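PDB 5CB8: probable adenylyl-sulfate kinase from Synechocystis sp., which catalyses the ATP-dependent 3'-phosphorylation of adenosine 5'-phosphosulfate to 3'-phosphoadenylyl sulfate, the activated form of sulfate. Local coordinates for residues T39-A44 with D179-K184; P167-R172 with W186-D191. All coordinates share one frame; numbering follows the deposited sequence. Where two conformers were deposited one is given.

Interaction 1 of 2, residues T39-A44 with D179-K184; sequences TTITHA and DESVGK. With SO4 (sulfate ion), chain H.
Ile41 and Ala44 pack against Ser181 and Val182 where the helix that follows the P-loop (Walker A motif) of this kinase fold meets the last long helix of the chain. The two segment axes come within 9.7 Å at a crossing angle of -63°, and the side-chain contacts are all carbon to carbon, so the packing is apolar. Ile41 can be traced outward. Its CB stands back, 5.0 Å from Val182 CG2. There the chain divides. CG2, anti to the backbone N, turns to Val182 and lies 4.4 Å from its CG2 methyl, a loose approach. CG1, anti to the carbonyl carbon, takes the other branch, and the extended second torsion (chi2 173°) carries CD1 onward until it rests on Ser181 CB at 3.9 Å. The methylene of Ser181 is thus offered to the isoleucine, while its OG is hydrogen-bonded to Glu176. One turn further along the first helix, Ala44 CB meets Val182 CG2 at 3.7 Å, so that this methyl serves both Ala44 and Ile41. Leu178 and Ile185 of helix 178-191 extend the apolar surface around Ile41, and Leu30, on strand 26-31 leading into the P-loop, also touches it. Thr39, one of the residues assigned by similarity to ATP binding, donates its backbone N to O1 of the sulfate ion at 3.0 Å, with an N-H...O angle of 162°.

Interaction 2 of 2, residues P167-R172 with W186-D191; sequences PDVECR and WQKLVD
Lys188 lies along Val169 and reaches past it to the backbone of Asp168, the principal side-chain approach between segment 186-191, the end of helix 178-191, and the strand segment. At the start of this segment, Trp186 faces other partners, including a cation-pi contact with Lys48. Gln187 NE2 then reaches one turn ahead to Asp191 OD1, a 2.9 Å bond on the syn side of the carboxylate, 34° out of its plane. Lys188 does the bridging. Its CB sits 3.6 Å from Val169 CG2, the methyl that CG also touches. Bends at chi2 (60°) and chi3 (69°) fold the chain back, bringing CE to 3.3 Å from Asp168 O. The ammonium NZ stays 3.9 Å from that oxygen, and two waters span the distance, each accepting from NZ and donating to Asp168 O. Cut back to an alanine, the residue would keep its CB on Val169 but would probably leave both waters without their ammonium donor and Val169 CG2 without the contact from CG. Leu189, next in sequence, turns to Leu123 and Ile195. Through Lys188 the end of helix 178-191 packs on strand 169-171, an edge strand of the parallel sheet, next to strand 122-127, with helix 38-50 alongside at Trp186.

Both contacts draw on helix 178-191, whose first half meets helix 38-50 in interaction 1 and whose second half meets the edge strand in interaction 2; their centres are 10 Å apart. They also touch directly. Lys184 NZ lies 2.9 Å from Glu170 O, a probable hydrogen bond, and Ser181 CB packs 3.8 Å from Cys171 SG. Ile41 CD1 approaches Cys171 CB at 4.1 Å, so the strand is joined to both helices. Only interaction 1 includes a residue of the predicted ATP site, Thr39, whose sulfate is also bound by Gly35, Gly37 and Lys38. The packing itself is remote from substrate, with the Ile41 side chain about 14 Å from bound adenosine-5'-phosphosulfate.

Interaction 1 of 2, residues T39-A44 with D179-K184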
ATOM      1  N   THR B  39     -12.490 -14.411   7.118  1.00 17.08           N
ATOM      2  CA  THR B  39     -12.958 -13.937   5.821  0.64 20.86           C
ATOM      3  C   THR B  39     -14.485 -13.795   5.772  1.00 21.86           C
ATOM      4  O   THR B  39     -15.026 -12.833   5.216  1.00 24.99           O
ATOM      5  CB  THR B  39     -12.455 -14.877   4.712  0.64 24.66           C
ATOM      6  OG1 THR B  39     -11.051 -14.654   4.515  0.64 25.57           O
ATOM      7  CG2 THR B  39     -13.180 -14.630   3.425  0.64 25.76           C
ATOM      8  N   THR B  40     -15.176 -14.769   6.358  1.00 20.82           N
ATOM      9  CA  THR B  40     -16.637 -14.764   6.388  1.00 24.61           C
ATOM     10  C   THR B  40     -17.179 -13.527   7.115  1.00 22.47           C
ATOM     11  O   THR B  40     -18.126 -12.876   6.649  1.00 24.51           O
ATOM     12  CB  THR B  40     -17.174 -16.045   7.051  1.00 28.99           C
ATOM     13  OG1 THR B  40     -16.819 -17.179   6.248  1.00 28.26           O
ATOM     14  CG2 THR B  40     -18.686 -15.994   7.193  1.00 27.38           C
ATOM     15  N   ILE B  41     -16.566 -13.205   8.251  1.00 20.26           N
ATOM     16  CA  ILE B  41     -16.952 -12.030   9.032  1.00 23.77           C
ATOM     17  C   ILE B  41     -16.595 -10.762   8.272  1.00 19.52           C
ATOM     18  O   ILE B  41     -17.383  -9.812   8.214  1.00 20.90           O
ATOM     19  CB  ILE B  41     -16.256 -12.011  10.414  1.00 18.64           C
ATOM     20  CG1 ILE B  41     -16.817 -13.126  11.308  1.00 19.98           C
ATOM     21  CG2 ILE B  41     -16.450 -10.650  11.102  1.00 18.61           C
ATOM     22  CD1 ILE B  41     -16.076 -13.292  12.641  1.00 20.99           C
ATOM     23  N   THR B  42     -15.395 -10.746   7.702  1.00 19.93           N
ATOM     24  CA  THR B  42     -14.943  -9.620   6.897  1.00 20.26           C
ATOM     25  C   THR B  42     -15.947  -9.288   5.804  1.00 24.73           C
ATOM     26  O   THR B  42     -16.344  -8.128   5.643  1.00 23.65           O
ATOM     27  CB  THR B  42     -13.574  -9.929   6.279  1.00 20.45           C
ATOM     28  OG1 THR B  42     -12.629 -10.104   7.342  1.00 19.18           O
ATOM     29  CG2 THR B  42     -13.111  -8.792   5.373  1.00 21.05           C
ATOM     30  N   HIS B  43     -16.373 -10.306   5.060  1.00 21.30           N
ATOM     31  CA  HIS B  43     -17.262 -10.077   3.927  1.00 27.64           C
ATOM     32  C   HIS B  43     -18.630  -9.594   4.386  1.00 26.56           C
ATOM     33  O   HIS B  43     -19.219  -8.700   3.775  1.00 26.33           O
ATOM     34  CB  HIS B  43     -17.368 -11.342   3.077  1.00 29.22           C
ATOM     35  CG  HIS B  43     -16.112 -11.664   2.325  1.00 40.29           C
ATOM     36  ND1 HIS B  43     -15.891 -12.890   1.734  1.00 45.81           N
ATOM     37  CD2 HIS B  43     -15.014 -10.914   2.061  1.00 34.95           C
ATOM     38  CE1 HIS B  43     -14.711 -12.882   1.138  1.00 41.98           C
ATOM     39  NE2 HIS B  43     -14.157 -11.696   1.323  1.00 38.91           N
ATOM     40  N   ALA B  44     -19.129 -10.167   5.477  1.00 28.21           N
ATOM     41  CA  ALA B  44     -20.435  -9.773   6.001  1.00 29.15           C
ATOM     42  C   ALA B  44     -20.387  -8.352   6.545  1.00 29.09           C
ATOM     43  O   ALA B  44     -21.328  -7.568   6.365  1.00 28.88           O
ATOM     44  CB  ALA B  44     -20.896 -10.748   7.078  1.00 26.66           C
ATOM     45  N   ASP B 179     -24.187 -13.134  12.510  1.00 29.49           N
ATOM     46  CA  ASP B 179     -24.772 -11.822  12.782  1.00 34.74           C
ATOM     47  C   ASP B 179     -24.373 -11.286  14.158  1.00 31.17           C
ATOM     48  O   ASP B 179     -24.245 -10.070  14.354  1.00 27.90           O
ATOM     49  CB  ASP B 179     -26.300 -11.884  12.675  1.00 41.35           C
ATOM     50  CG  ASP B 179     -26.784 -11.948  11.240  1.00 49.66           C
ATOM     51  OD1 ASP B 179     -25.992 -11.640  10.323  1.00 57.13           O
ATOM     52  OD2 ASP B 179     -27.967 -12.294  11.035  1.00 57.50           O
ATOM     53  N   GLU B 180     -24.193 -12.191  15.116  1.00 30.25           N
ATOM     54  CA  GLU B 180     -23.755 -11.791  16.448  1.00 28.06           C
ATOM     55  C   GLU B 180     -22.310 -11.290  16.397  1.00 25.87           C
ATOM     56  O   GLU B 180     -21.980 -10.260  16.996  1.00 22.41           O
ATOM     57  CB  GLU B 180     -23.893 -12.948  17.441  1.00 33.58           C
ATOM     58  CG  GLU B 180     -23.666 -12.542  18.892  1.00 42.80           C
ATOM     59  CD  GLU B 180     -23.817 -13.699  19.872  1.00 49.76           C
ATOM     60  OE1 GLU B 180     -24.204 -14.814  19.440  1.00 40.98           O
ATOM     61  OE2 GLU B 180     -23.542 -13.484  21.075  1.00 41.78           O
ATOM     62  N   SER B 181     -21.454 -11.998  15.663  1.00 22.80           N
ATOM     63  CA  SER B 181     -20.061 -11.583  15.549  1.00 22.53           C
ATOM     64  C   SER B 181     -19.942 -10.225  14.861  1.00 23.50           C
ATOM     65  O   SER B 181     -19.270  -9.322  15.368  1.00 20.24           O
ATOM     66  CB  SER B 181     -19.236 -12.637  14.803  1.00 24.19           C
ATOM     67  OG  SER B 181     -19.338 -13.896  15.444  1.00 26.05           O
ATOM     68  N   VAL B 182     -20.586 -10.086  13.704  1.00 21.74           N
ATOM     69  CA  VAL B 182     -20.606  -8.804  12.995  1.00 22.20           C
ATOM     70  C   VAL B 182     -21.208  -7.716  13.881  1.00 23.92           C
ATOM     71  O   VAL B 182     -20.692  -6.595  13.950  1.00 26.23           O
ATOM     72  CB  VAL B 182     -21.424  -8.897  11.680  1.00 26.47           C
ATOM     73  CG1 VAL B 182     -21.565  -7.527  11.038  1.00 29.43           C
ATOM     74  CG2 VAL B 182     -20.766  -9.872  10.711  1.00 25.45           C
ATOM     75  N   GLY B 183     -22.298  -8.053  14.567  1.00 25.99           N
ATOM     76  CA  GLY B 183     -22.980  -7.102  15.427  1.00 26.28           C
ATOM     77  C   GLY B 183     -22.082  -6.499  16.497  1.00 24.87           C
ATOM     78  O   GLY B 183     -22.176  -5.306  16.789  1.00 25.75           O
ATOM     79  N   LYS B 184     -21.208  -7.314  17.082  1.00 22.44           N
ATOM     80  CA  LYS B 184     -20.308  -6.826  18.127  1.00 22.08           C
ATOM     81  C   LYS B 184     -19.262  -5.863  17.572  1.00 20.63           C
ATOM     82  O   LYS B 184     -18.902  -4.885  18.231  1.00 24.75           O
ATOM     83  CB  LYS B 184     -19.625  -7.992  18.868  1.00 21.43           C
ATOM     84  CG  LYS B 184     -20.571  -8.780  19.783  1.00 27.20           C
ATOM     85  CD  LYS B 184     -19.830  -9.739  20.728  1.00 27.33           C
ATOM     86  CE  LYS B 184     -19.230 -10.933  19.997  1.00 29.61           C
ATOM     87  NZ  LYS B 184     -18.742 -11.984  20.954  1.00 24.30           N
TER
HETATM   88  S   SO4 H 302     -10.366 -17.817   7.934  1.00 18.60           S
HETATM   89  O1  SO4 H 302     -10.639 -16.725   7.019  1.00 20.15           O
HETATM   90  O2  SO4 H 302     -11.505 -18.730   7.982  1.00 20.90           O
HETATM   91  O3  SO4 H 302     -10.133 -17.265   9.278  1.00 17.63           O
HETATM   92  O4  SO4 H 302      -9.174 -18.578   7.520  1.00 16.34           O

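Interaction 2 of 2, residues P167-R172 with W186-D191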
ATOM      1  N   PRO B 167      -8.040  -7.893  23.144  1.00 19.23           N
ATOM      2  CA  PRO B 167      -8.590  -7.395  21.881  1.00 16.77           C
ATOM      3  C   PRO B 167      -9.748  -6.459  22.164  1.00 20.17           C
ATOM      4  O   PRO B 167     -10.324  -6.509  23.257  1.00 18.17           O
ATOM      5  CB  PRO B 167      -9.117  -8.667  21.213  1.00 16.31           C
ATOM      6  CG  PRO B 167      -9.525  -9.533  22.373  1.00 18.92           C
ATOM      7  CD  PRO B 167      -8.495  -9.264  23.444  1.00 21.38           C
ATOM      8  N   ASP B 168     -10.091  -5.616  21.201  1.00 17.14           N
ATOM      9  CA  ASP B 168     -11.211  -4.702  21.387  1.00 19.08           C
ATOM     10  C   ASP B 168     -12.547  -5.417  21.220  1.00 19.96           C
ATOM     11  O   ASP B 168     -13.547  -5.044  21.831  1.00 20.07           O
ATOM     12  CB  ASP B 168     -11.089  -3.549  20.396  1.00 19.40           C
ATOM     13  CG  ASP B 168      -9.813  -2.764  20.596  1.00 21.40           C
ATOM     14  OD1 ASP B 168      -9.741  -2.009  21.582  1.00 21.14           O
ATOM     15  OD2 ASP B 168      -8.880  -2.928  19.788  1.00 18.72           O
ATOM     16  N   VAL B 169     -12.552  -6.443  20.375  1.00 18.55           N
ATOM     17  CA  VAL B 169     -13.727  -7.290  20.177  1.00 17.86           C
ATOM     18  C   VAL B 169     -13.230  -8.720  20.044  1.00 19.56           C
ATOM     19  O   VAL B 169     -12.180  -8.960  19.437  1.00 16.45           O
ATOM     20  CB  VAL B 169     -14.505  -6.896  18.887  1.00 20.96           C
ATOM     21  CG1 VAL B 169     -15.705  -7.823  18.654  1.00 18.13           C
ATOM     22  CG2 VAL B 169     -14.976  -5.446  18.962  1.00 18.60           C
ATOM     23  N   GLU B 170     -13.958  -9.673  20.624  1.00 18.60           N
ATOM     24  CA  GLU B 170     -13.633 -11.083  20.418  1.00 17.36           C
ATOM     25  C   GLU B 170     -14.852 -11.798  19.854  1.00 17.74           C
ATOM     26  O   GLU B 170     -15.964 -11.611  20.344  1.00 18.62           O
ATOM     27  CB  GLU B 170     -13.187 -11.751  21.724  1.00 17.75           C
ATOM     28  CG  GLU B 170     -12.798 -13.233  21.572  1.00 17.46           C
ATOM     29  CD  GLU B 170     -12.073 -13.762  22.802  1.00 31.29           C
ATOM     30  OE1 GLU B 170     -12.012 -14.996  22.981  1.00 23.01           O
ATOM     31  OE2 GLU B 170     -11.555 -12.936  23.585  1.00 35.23           O
ATOM     32  N   CYS B 171     -14.635 -12.607  18.821  1.00 17.60           N
ATOM     33  CA  CYS B 171     -15.712 -13.359  18.190  1.00 19.54           C
ATOM     34  C   CYS B 171     -15.397 -14.841  18.327  1.00 19.53           C
ATOM     35  O   CYS B 171     -14.461 -15.345  17.693  1.00 19.72           O
ATOM     36  CB  CYS B 171     -15.825 -12.979  16.711  1.00 22.16           C
ATOM     37  SG  CYS B 171     -16.110 -11.206  16.420  1.00 21.13           S
ATOM     38  N   ARG B 172     -16.143 -15.533  19.185  1.00 18.38           N
ATOM     39  CA  ARG B 172     -15.933 -16.963  19.362  1.00 18.45           C
ATOM     40  C   ARG B 172     -16.826 -17.687  18.369  1.00 21.17           C
ATOM     41  O   ARG B 172     -17.969 -18.034  18.678  1.00 21.40           O
ATOM     42  CB  ARG B 172     -16.202 -17.375  20.818  1.00 22.53           C
ATOM     43  CG  ARG B 172     -15.204 -16.691  21.752  1.00 19.04           C
ATOM     44  CD  ARG B 172     -15.306 -17.087  23.222  1.00 21.72           C
ATOM     45  NE  ARG B 172     -14.182 -16.479  23.941  1.00 28.84           N
ATOM     46  CZ  ARG B 172     -13.925 -16.627  25.235  1.00 32.07           C
ATOM     47  NH1 ARG B 172     -14.716 -17.369  25.995  1.00 31.39           N
ATOM     48  NH2 ARG B 172     -12.869 -16.024  25.767  1.00 29.15           N
ATOM     49  N   TRP B 186     -19.668  -4.012  14.812  1.00 20.84           N
ATOM     50  CA  TRP B 186     -20.458  -2.829  14.470  1.00 21.78           C
ATOM     51  C   TRP B 186     -20.711  -1.972  15.701  1.00 22.38           C
ATOM     52  O   TRP B 186     -20.560  -0.753  15.658  1.00 22.62           O
ATOM     53  CB  TRP B 186     -21.797  -3.254  13.848  1.00 24.08           C
ATOM     54  CG  TRP B 186     -22.624  -2.113  13.291  1.00 29.86           C
ATOM     55  CD1 TRP B 186     -23.494  -1.309  13.973  1.00 33.46           C
ATOM     56  CD2 TRP B 186     -22.660  -1.671  11.926  1.00 25.73           C
ATOM     57  NE1 TRP B 186     -24.057  -0.387  13.118  1.00 34.22           N
ATOM     58  CE2 TRP B 186     -23.560  -0.592  11.856  1.00 31.84           C
ATOM     59  CE3 TRP B 186     -22.009  -2.086  10.759  1.00 30.11           C
ATOM     60  CZ2 TRP B 186     -23.831   0.077  10.659  1.00 36.87           C
ATOM     61  CZ3 TRP B 186     -22.278  -1.419   9.576  1.00 33.83           C
ATOM     62  CH2 TRP B 186     -23.179  -0.355   9.535  1.00 36.74           C
ATOM     63  N   GLN B 187     -21.102  -2.609  16.803  1.00 27.38           N
ATOM     64  CA  GLN B 187     -21.448  -1.867  18.009  1.00 27.74           C
ATOM     65  C   GLN B 187     -20.219  -1.178  18.593  1.00 24.18           C
ATOM     66  O   GLN B 187     -20.311  -0.072  19.131  1.00 24.41           O
ATOM     67  CB  GLN B 187     -22.099  -2.784  19.054  1.00 24.16           C
ATOM     68  CG  GLN B 187     -22.664  -2.030  20.247  1.00 31.83           C
ATOM     69  CD  GLN B 187     -23.733  -1.034  19.842  1.00 34.59           C
ATOM     70  OE1 GLN B 187     -24.663  -1.369  19.105  1.00 35.10           O
ATOM     71  NE2 GLN B 187     -23.600   0.202  20.313  1.00 29.15           N
ATOM     72  N   LYS B 188     -19.067  -1.831  18.482  1.00 22.92           N
ATOM     73  CA  LYS B 188     -17.822  -1.243  18.967  1.00 24.83           C
ATOM     74  C   LYS B 188     -17.477  -0.004  18.138  1.00 27.68           C
ATOM     75  O   LYS B 188     -17.040   1.025  18.677  1.00 22.12           O
ATOM     76  CB  LYS B 188     -16.686  -2.268  18.907  1.00 25.53           C
ATOM     77  CG  LYS B 188     -15.347  -1.749  19.428  1.00 21.07           C
ATOM     78  CD  LYS B 188     -15.438  -1.318  20.897  1.00 27.93           C
ATOM     79  CE  LYS B 188     -15.647  -2.509  21.818  1.00 32.83           C
ATOM     80  NZ  LYS B 188     -15.659  -2.131  23.268  1.00 40.25           N
ATOM     81  N   LEU B 189     -17.680  -0.103  16.826  1.00 22.85           N
ATOM     82  CA  LEU B 189     -17.481   1.041  15.935  1.00 21.87           C
ATOM     83  C   LEU B 189     -18.416   2.200  16.289  1.00 23.38           C
ATOM     84  O   LEU B 189     -18.036   3.375  16.198  1.00 25.07           O
ATOM     85  CB  LEU B 189     -17.712   0.626  14.486  1.00 22.98           C
ATOM     86  CG  LEU B 189     -16.673  -0.286  13.845  1.00 23.13           C
ATOM     87  CD1 LEU B 189     -17.186  -0.758  12.494  1.00 21.75           C
ATOM     88  CD2 LEU B 189     -15.340   0.439  13.698  1.00 22.72           C
ATOM     89  N   VAL B 190     -19.642   1.871  16.687  1.00 24.61           N
ATOM     90  CA  VAL B 190     -20.591   2.897  17.109  1.00 28.83           C
ATOM     91  C   VAL B 190     -20.168   3.522  18.432  1.00 32.80           C
ATOM     92  O   VAL B 190     -20.149   4.757  18.569  1.00 29.78           O
ATOM     93  CB  VAL B 190     -22.020   2.337  17.238  1.00 25.63           C
ATOM     94  CG1 VAL B 190     -22.926   3.338  17.952  1.00 28.72           C
ATOM     95  CG2 VAL B 190     -22.582   2.002  15.865  1.00 26.42           C
ATOM     96  N   ASP B 191     -19.835   2.673  19.406  1.00 27.64           N
ATOM     97  CA  ASP B 191     -19.473   3.153  20.739  1.00 31.56           C
ATOM     98  C   ASP B 191     -18.304   4.122  20.674  1.00 30.51           C
ATOM     99  O   ASP B 191     -18.303   5.147  21.350  1.00 31.47           O
ATOM    100  CB  ASP B 191     -19.104   1.990  21.666  1.00 30.38           C
ATOM    101  CG  ASP B 191     -20.279   1.086  21.974  1.00 38.50           C
ATOM    102  OD1 ASP B 191     -21.433   1.483  21.692  1.00 34.57           O
ATOM    103  OD2 ASP B 191     -20.043  -0.024  22.507  1.00 36.60           O
TER
HETATM  104  O   HOH W   1     -15.936  -5.221  23.796  1.00 41.45           O
HETATM  105  O   HOH W   2     -13.170  -3.573  24.363  1.00 45.82           O